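Local atomic coordinates of acetyl-CoA acetyltransferase (Mycobacterium smegmatis, PDB entry 4EGV), a protein that probably transfers acyl groups and works as a monomer built on the thiolase fold with an additional C-terminal domain. Residues 314-320 / 348-353; 342-346 / 371-375; 484-489 / 514-518. All blocks are in the same frame, centred on the assembly; numbering follows the deposited sequence.

Contact 1: residues 314-320 / 348-353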
loop_
_atom_site.group_PDB
_atom_site.type_symbol
_atom_site.label_atom_id
_atom_site.label_comp_id
_atom_site.label_asym_id
_atom_site.label_seq_id
_atom_site.Cartn_x
_atom_site.Cartn_y
_atom_site.Cartn_z
ATOM N N GLY A 314 -3.607 13.598 9.625
ATOM C CA GLY A 314 -4.234 12.359 10.073
ATOM C C GLY A 314 -5.200 11.675 9.115
ATOM O O GLY A 314 -5.797 10.655 9.454
ATOM N N ALA A 315 -5.367 12.231 7.919
ATOM C CA ALA A 315 -6.237 11.643 6.909
ATOM C C ALA A 315 -5.618 11.742 5.537
ATOM O O ALA A 315 -4.689 12.490 5.300
ATOM C CB ALA A 315 -7.634 12.284 6.921
ATOM N N SER A 316 -6.142 10.939 4.629
ATOM C CA SER A 316 -5.730 10.965 3.240
ATOM C C SER A 316 -6.995 10.869 2.385
ATOM O O SER A 316 -7.456 9.783 2.101
ATOM C CB SER A 316 -4.736 9.827 2.960
ATOM O OG SER A 316 -4.339 9.806 1.604
ATOM N N PRO A 317 -7.568 12.019 2.007
ATOM C CA PRO A 317 -8.795 12.048 1.207
ATOM C C PRO A 317 -8.622 11.498 -0.207
ATOM O O PRO A 317 -9.561 10.987 -0.751
ATOM C CB PRO A 317 -9.167 13.534 1.167
ATOM C CG PRO A 317 -8.383 14.160 2.240
ATOM C CD PRO A 317 -7.154 13.363 2.432
ATOM N N ALA A 318 -7.432 11.605 -0.783
ATOM C CA ALA A 318 -7.115 11.010 -2.091
ATOM C C ALA A 318 -7.261 9.488 -2.129
ATOM O O ALA A 318 -7.617 8.922 -3.135
ATOM C CB ALA A 318 -5.733 11.426 -2.566
ATOM N N SER A 319 -7.016 8.813 -1.028
ATOM C CA SER A 319 -7.154 7.375 -1.032
ATOM C C SER A 319 -8.606 6.978 -1.074
ATOM O O SER A 319 -8.979 6.031 -1.700
ATOM C CB SER A 319 -6.434 6.775 0.175
ATOM O OG SER A 319 -5.128 7.314 0.264
ATOM N N VAL A 320 -9.424 7.722 -0.379
ATOM C CA VAL A 320 -10.830 7.451 -0.278
ATOM C C VAL A 320 -11.495 7.754 -1.611
ATOM O O VAL A 320 -12.320 6.993 -2.081
ATOM C CB VAL A 320 -11.448 8.332 0.827
ATOM C CG1 VAL A 320 -12.955 8.099 0.960
ATOM C CG2 VAL A 320 -10.712 8.128 2.149
ATOM N N PHE A 348 -2.476 2.855 9.793
ATOM C CA PHE A 348 -3.020 4.058 9.246
ATOM C C PHE A 348 -3.732 3.943 7.880
ATOM O O PHE A 348 -4.865 4.397 7.749
ATOM C CB PHE A 348 -1.979 5.181 9.249
ATOM C CG PHE A 348 -2.474 6.418 8.610
ATOM C CD1 PHE A 348 -3.242 7.365 9.344
ATOM C CD2 PHE A 348 -2.279 6.625 7.232
ATOM C CE1 PHE A 348 -3.779 8.533 8.717
ATOM C CE2 PHE A 348 -2.807 7.801 6.571
ATOM C CZ PHE A 348 -3.560 8.757 7.324
ATOM N N PRO A 349 -3.081 3.370 6.849
ATOM C CA PRO A 349 -3.713 3.399 5.530
ATOM C C PRO A 349 -4.922 2.491 5.427
ATOM O O PRO A 349 -5.694 2.612 4.469
ATOM C CB PRO A 349 -2.590 2.943 4.578
ATOM C CG PRO A 349 -1.655 2.282 5.399
ATOM C CD PRO A 349 -1.726 2.810 6.779
ATOM N N VAL A 350 -5.068 1.591 6.400
ATOM C CA VAL A 350 -6.248 0.753 6.514
ATOM C C VAL A 350 -7.327 1.515 7.224
ATOM O O VAL A 350 -8.401 1.667 6.693
ATOM C CB VAL A 350 -5.996 -0.586 7.234
ATOM C CG1 VAL A 350 -7.277 -1.378 7.307
ATOM C CG2 VAL A 350 -4.942 -1.392 6.523
ATOM N N PHE A 351 -7.023 2.013 8.413
ATOM C CA PHE A 351 -7.915 2.908 9.152
ATOM C C PHE A 351 -8.529 3.965 8.255
ATOM O O PHE A 351 -9.715 4.201 8.285
ATOM C CB PHE A 351 -7.149 3.627 10.263
ATOM C CG PHE A 351 -7.028 2.845 11.527
ATOM C CD1 PHE A 351 -8.071 2.037 11.972
ATOM C CD2 PHE A 351 -5.886 2.943 12.305
ATOM C CE1 PHE A 351 -7.962 1.323 13.150
ATOM C CE2 PHE A 351 -5.773 2.244 13.478
ATOM C CZ PHE A 351 -6.818 1.435 13.902
ATOM N N ASN A 352 -7.676 4.575 7.443
ATOM C CA ASN A 352 -8.013 5.713 6.658
ATOM C C ASN A 352 -9.060 5.428 5.620
ATOM O O ASN A 352 -9.888 6.271 5.357
ATOM C CB ASN A 352 -6.749 6.253 6.025
ATOM C CG ASN A 352 -7.022 7.381 5.061
ATOM O OD1 ASN A 352 -7.420 8.493 5.453
ATOM N ND2 ASN A 352 -6.812 7.097 3.771
ATOM N N ILE A 353 -9.023 4.243 5.020
ATOM C CA ILE A 353 -10.063 3.856 4.068
ATOM C C ILE A 353 -11.378 3.712 4.809
ATOM O O ILE A 353 -12.398 4.267 4.409
ATOM C CB ILE A 353 -9.737 2.574 3.317
ATOM C CG1 ILE A 353 -8.596 2.819 2.349
ATOM C CG2 ILE A 353 -10.959 2.070 2.575
ATOM C CD1 ILE A 353 -8.726 4.073 1.530
#

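Contact 2: residues 342-346 / 371-375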
loop_
_atom_site.group_PDB
_atom_site.type_symbol
_atom_site.label_atom_id
_atom_site.label_comp_id
_atom_site.label_asym_id
_atom_site.label_seq_id
_atom_site.Cartn_x
_atom_site.Cartn_y
_atom_site.Cartn_z
ATOM N N LEU A 342 -6.747 -4.686 1.480
ATOM C CA LEU A 342 -6.318 -3.320 1.744
ATOM C C LEU A 342 -4.874 -3.326 2.205
ATOM O O LEU A 342 -4.470 -4.128 3.035
ATOM C CB LEU A 342 -7.257 -2.641 2.768
ATOM C CG LEU A 342 -8.574 -1.972 2.348
ATOM C CD1 LEU A 342 -9.084 -2.299 0.981
ATOM C CD2 LEU A 342 -9.656 -2.202 3.394
ATOM N N TYR A 343 -4.086 -2.449 1.622
ATOM C CA TYR A 343 -2.680 -2.401 1.914
ATOM C C TYR A 343 -2.441 -1.938 3.359
ATOM O O TYR A 343 -2.987 -0.922 3.808
ATOM C CB TYR A 343 -2.015 -1.469 0.924
ATOM C CG TYR A 343 -0.509 -1.460 0.939
ATOM C CD1 TYR A 343 0.215 -2.120 -0.070
ATOM C CD2 TYR A 343 0.202 -0.777 1.937
ATOM C CE1 TYR A 343 1.587 -2.120 -0.078
ATOM C CE2 TYR A 343 1.584 -0.765 1.953
ATOM C CZ TYR A 343 2.279 -1.442 0.937
ATOM O OH TYR A 343 3.659 -1.424 0.936
ATOM N N SER A 344 -1.569 -2.672 4.053
ATOM C CA SER A 344 -1.411 -2.583 5.503
ATOM C C SER A 344 0.021 -2.726 6.019
ATOM O O SER A 344 0.304 -3.659 6.787
ATOM C CB SER A 344 -2.285 -3.675 6.158
ATOM O OG SER A 344 -1.956 -4.976 5.675
ATOM N N CYS A 345 0.944 -1.844 5.646
ATOM C CA CYS A 345 2.288 -1.967 6.265
ATOM C C CYS A 345 2.117 -1.493 7.732
ATOM O O CYS A 345 2.589 -2.096 8.680
ATOM C CB CYS A 345 3.363 -1.197 5.464
ATOM S SG CYS A 345 5.143 -1.812 5.512
ATOM N N PHE A 346 1.343 -0.427 7.877
ATOM C CA PHE A 346 0.975 0.154 9.155
ATOM C C PHE A 346 -0.549 0.264 9.226
ATOM O O PHE A 346 -1.234 0.180 8.241
ATOM C CB PHE A 346 1.646 1.526 9.266
ATOM C CG PHE A 346 3.150 1.476 9.102
ATOM C CD1 PHE A 346 3.964 1.199 10.209
ATOM C CD2 PHE A 346 3.746 1.654 7.857
ATOM C CE1 PHE A 346 5.346 1.115 10.076
ATOM C CE2 PHE A 346 5.115 1.572 7.708
ATOM C CZ PHE A 346 5.927 1.302 8.812
ATOM N N GLY A 371 -3.184 -11.535 4.346
ATOM C CA GLY A 371 -2.703 -11.577 5.679
ATOM C C GLY A 371 -2.038 -10.288 6.014
ATOM O O GLY A 371 -1.829 -10.021 7.138
ATOM N N GLY A 372 -1.683 -9.501 5.013
ATOM C CA GLY A 372 -1.099 -8.200 5.231
ATOM C C GLY A 372 0.364 -8.170 5.521
ATOM O O GLY A 372 0.964 -9.186 5.634
ATOM N N LEU A 373 0.918 -6.979 5.656
ATOM C CA LEU A 373 2.336 -6.750 5.515
ATOM C C LEU A 373 3.261 -7.158 6.637
ATOM O O LEU A 373 4.167 -7.932 6.440
ATOM C CB LEU A 373 2.647 -5.350 5.045
ATOM C CG LEU A 373 3.150 -5.343 3.625
ATOM C CD1 LEU A 373 3.269 -4.024 3.138
ATOM C CD2 LEU A 373 4.412 -6.067 3.455
ATOM N N PRO A 374 3.067 -6.664 7.823
ATOM C CA PRO A 374 3.954 -7.178 8.819
ATOM C C PRO A 374 3.956 -8.690 8.638
ATOM O O PRO A 374 5.014 -9.265 8.462
ATOM C CB PRO A 374 3.290 -6.760 10.115
ATOM C CG PRO A 374 2.413 -5.773 9.758
ATOM C CD PRO A 374 1.917 -6.025 8.448
ATOM N N PHE A 375 2.772 -9.294 8.655
ATOM C CA PHE A 375 2.587 -10.703 8.913
ATOM C C PHE A 375 2.862 -11.614 7.753
ATOM O O PHE A 375 3.385 -12.647 7.918
ATOM C CB PHE A 375 1.189 -10.967 9.480
ATOM C CG PHE A 375 0.740 -9.981 10.491
ATOM C CD1 PHE A 375 1.242 -9.992 11.752
ATOM C CD2 PHE A 375 -0.164 -9.015 10.176
ATOM C CE1 PHE A 375 0.833 -9.054 12.650
ATOM C CE2 PHE A 375 -0.551 -8.121 11.070
ATOM C CZ PHE A 375 -0.066 -8.137 12.301
#

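Contact 3: residues 484-489 / 514-518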
loop_
_atom_site.group_PDB
_atom_site.type_symbol
_atom_site.label_atom_id
_atom_site.label_comp_id
_atom_site.label_asym_id
_atom_site.label_seq_id
_atom_site.Cartn_x
_atom_site.Cartn_y
_atom_site.Cartn_z
ATOM N N LEU A 484 8.770 21.620 11.363
ATOM C CA LEU A 484 9.304 20.392 11.931
ATOM C C LEU A 484 10.324 20.705 13.030
ATOM O O LEU A 484 11.009 21.723 12.972
ATOM C CB LEU A 484 9.966 19.564 10.821
ATOM C CG LEU A 484 9.110 18.623 10.002
ATOM C CD1 LEU A 484 9.885 18.214 8.818
ATOM C CD2 LEU A 484 8.792 17.460 10.883
ATOM N N ALA A 485 10.415 19.831 14.027
ATOM C CA ALA A 485 11.464 19.951 15.028
ATOM C C ALA A 485 11.910 18.602 15.588
ATOM O O ALA A 485 11.133 17.638 15.669
ATOM C CB ALA A 485 11.051 20.885 16.139
ATOM N N LYS A 486 13.184 18.554 15.957
ATOM C CA LYS A 486 13.798 17.390 16.542
ATOM C C LYS A 486 14.167 17.741 17.985
ATOM O O LYS A 486 14.479 18.883 18.287
ATOM C CB LYS A 486 15.051 17.061 15.752
ATOM C CG LYS A 486 15.590 15.661 15.993
ATOM C CD LYS A 486 17.128 15.635 16.144
ATOM C CE LYS A 486 17.811 14.981 14.949
ATOM N NZ LYS A 486 19.157 15.544 14.695
ATOM N N THR A 487 14.157 16.761 18.876
ATOM C CA THR A 487 14.341 17.035 20.300
ATOM C C THR A 487 14.936 15.844 21.076
ATOM O O THR A 487 14.518 14.683 20.925
ATOM C CB THR A 487 13.005 17.603 20.978
ATOM O OG1 THR A 487 13.270 18.101 22.290
ATOM C CG2 THR A 487 11.921 16.558 21.094
ATOM N N LYS A 488 15.931 16.144 21.901
ATOM C CA LYS A 488 16.442 15.161 22.848
ATOM C C LYS A 488 16.341 15.647 24.281
ATOM O O LYS A 488 16.763 14.955 25.209
ATOM C CB LYS A 488 17.885 14.799 22.535
ATOM C CG LYS A 488 17.993 14.125 21.219
ATOM C CD LYS A 488 19.339 13.585 20.909
ATOM C CE LYS A 488 19.362 13.296 19.431
ATOM N NZ LYS A 488 20.218 12.155 19.080
ATOM N N ASP A 489 15.841 16.860 24.449
ATOM C CA ASP A 489 15.512 17.347 25.760
ATOM C C ASP A 489 14.782 16.240 26.573
ATOM O O ASP A 489 13.737 15.736 26.182
ATOM C CB ASP A 489 14.716 18.651 25.628
ATOM C CG ASP A 489 13.983 19.021 26.893
ATOM O OD1 ASP A 489 14.626 19.532 27.855
ATOM O OD2 ASP A 489 12.748 18.808 26.918
ATOM N N SER A 514 18.827 21.042 11.983
ATOM C CA SER A 514 17.526 20.737 12.486
ATOM C C SER A 514 17.127 21.837 13.422
ATOM O O SER A 514 17.956 22.385 14.092
ATOM C CB SER A 514 17.565 19.442 13.257
ATOM O OG SER A 514 18.046 19.649 14.571
ATOM N N ASN A 515 15.844 22.136 13.468
ATOM C CA ASN A 515 15.267 23.049 14.422
ATOM C C ASN A 515 15.074 22.259 15.668
ATOM O O ASN A 515 14.711 21.150 15.578
ATOM C CB ASN A 515 13.896 23.506 13.952
ATOM C CG ASN A 515 13.915 24.175 12.644
ATOM O OD1 ASN A 515 14.841 24.840 12.277
ATOM N ND2 ASN A 515 12.866 24.012 11.935
ATOM N N ARG A 516 15.313 22.799 16.837
ATOM C CA ARG A 516 15.274 21.982 18.028
ATOM C C ARG A 516 14.127 22.486 18.849
ATOM O O ARG A 516 13.617 23.511 18.544
ATOM C CB ARG A 516 16.599 22.106 18.787
ATOM C CG ARG A 516 17.478 20.855 18.796
ATOM C CD ARG A 516 18.491 20.835 17.660
ATOM N NE ARG A 516 19.744 20.117 17.928
ATOM C CZ ARG A 516 20.949 20.676 17.853
ATOM N NH1 ARG A 516 21.067 21.946 17.569
ATOM N NH2 ARG A 516 22.034 19.978 18.083
ATOM N N ALA A 517 13.709 21.778 19.879
ATOM C CA ALA A 517 12.567 22.212 20.649
ATOM C C ALA A 517 12.656 21.818 22.097
ATOM O O ALA A 517 13.466 21.020 22.463
ATOM C CB ALA A 517 11.331 21.695 20.061
ATOM N N VAL A 518 11.804 22.413 22.915
ATOM C CA VAL A 518 11.814 22.206 24.352
ATOM C C VAL A 518 10.510 22.789 24.892
ATOM O O VAL A 518 9.893 23.510 24.186
ATOM C CB VAL A 518 13.131 22.779 24.948
ATOM C CG1 VAL A 518 13.209 24.251 24.791
ATOM C CG2 VAL A 518 13.284 22.420 26.359
#

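Contact 1: residues 314-320 / 348-353
N352 reaches from the first turns of helix 348-357 to S316 and holds both polar atoms of its backbone, joining two helices of the thiolase core beside strand 414-421. An asparagine suits this place because its amide carries a donor and an acceptor side by side: S316 N gives its hydrogen to N352 OD1 (2.9 Å), approaching from above the carbonyl plane, and N352 ND2 returns a bond to S316 O (3.2 Å), which lies almost exactly in the plane of the amide. With CG anti to the backbone N (chi1 174°), the amide is carried across to the extended residue just ahead of helix 317-330. The two bonds together fix the rotation of the amide. The S316 hydroxyl has a different task, bonding to E304 and lying 2.9 Å from S319 OG.

Van der Waals packing flanks this polar centre. On one side the F348 ring turns an edge to backbone atoms, the G314 carbonyl and A315 CA, the latter 4.0 Å from F348 CZ, while N352 CB sits over one face toward the rim. On the other, I353 CD1 makes an apolar contact 3.8 Å from S319 CB, and V320 CG2 packs against N352 O.

Around the pair, helix 191-206 supplies L198 against F348 and R205 against A315, and Y415 of strand 414-421 packs on both S319 and I353.

Contact 2: residues 342-346 / 371-375
L373 enters the bend formed by Y343, S344 and C345, where the loop after strand 337-342 meets the start of helix 373-376. In this thiolase fold the sequence Y343 to F346 probably occupies the place of the HDCF motif of SCP2-thiolases, and the G371-G372-L373 turn that of their GGL sequence. No hydrogen bond joins the segments; close fit does the work.

The tight, buried part centres on the leucine. Its CD1 tip meets the hydroxyl end of the tyrosine obliquely, 3.5 Å from Y343 CZ, and also lies 3.7 Å from C345 CB, so a single methyl of the leucine touches both residues. Y343 points its CG anti to the backbone N (chi1 -171°), and its hydroxyl bonds to G380 O, which ties down the ring that L373 packs on. Beside the leucine, S344 OG lies 3.4 Å from G372 CA. Glycine suits this N-cap position: it has no side chain to stand in the way of the serine, and it readily adopts the positive phi of 82° found here. P374 CD packs on the same bend, 3.3 Å from S344 O.

The looser side is the outer edge of the P374 ring; C345, though partly exposed, belongs to both parts. A proline fits the first turn of a helix, where its missing N-H costs no helix bond, and its ring is backed by F221 of helix 210-230. Contact at the outer edge is slight, P374 CG staying 3.8 Å from C345 O.

Contact 3: residues 484-489 / 514-518
Strands 484-487 and 516-518 approach to 4.8 Å between their axes and cross at 69°, and only one strong backbone hydrogen bond joins the two segments. These are the two outermost strands of the C-terminal five-stranded sheet, and their meeting closes it into a barrel of OB-fold type, with helix 490-498 inserted after the third strand. K486 N donates to N515 O at 3.0 Å in a nearly straight bond (174°). The next one, from A517 N to K486 O, is weak at 3.4 Å as the strands splay.

Side chains continue the seam where the backbones part. At one end N515 ND2 donates to L484 O (3.1 Å), close to the line of the carbonyl bond; the same nitrogen also bonds to E449 O, and N515 OD1 accepts from G511 N, so the buried amide is well satisfied and held in its rotation. Asparagine suits this place through having both kinds of polar atom. At the other end T487 places OG1 anti to its backbone N (chi1 -169°), from where it donates to A517 O at 2.9 Å, well above the carbonyl plane.

The buried alanines are small enough for neighbouring strands to meet closely, with A485 CB 4.0 Å from A517 CB; L492 of the helix packs on A517 and T487. On the other side K486 and R516 run outward, with their charged ends near each other but not in contact. D489 crosses V518 at about a right angle: its OD2 caps L492 N, while V518 CG2 rests 3.5 Å from D489 CG.

Contacts 1 and 2 belong to the thiolase core. Their centres are 14 Å apart and their segments alternate along the chain: 314-320, 342-346, 348-353, then 371-375. Loop 342-346 leads directly into helix 348-357, and the two contacts touch where V350 CG2 packs 3.4 Å from Y343 O, so the loop and the helix that follows it each take part in one contact and pack on each other. Contact 3 comes later in the sequence and lies in the additional C-terminal domain, its centre 28 Å from that of contact 1 and 32 Å from that of contact 2. It closes a separate five-stranded barrel, sharing no sheet with the nine-stranded sheet of the core.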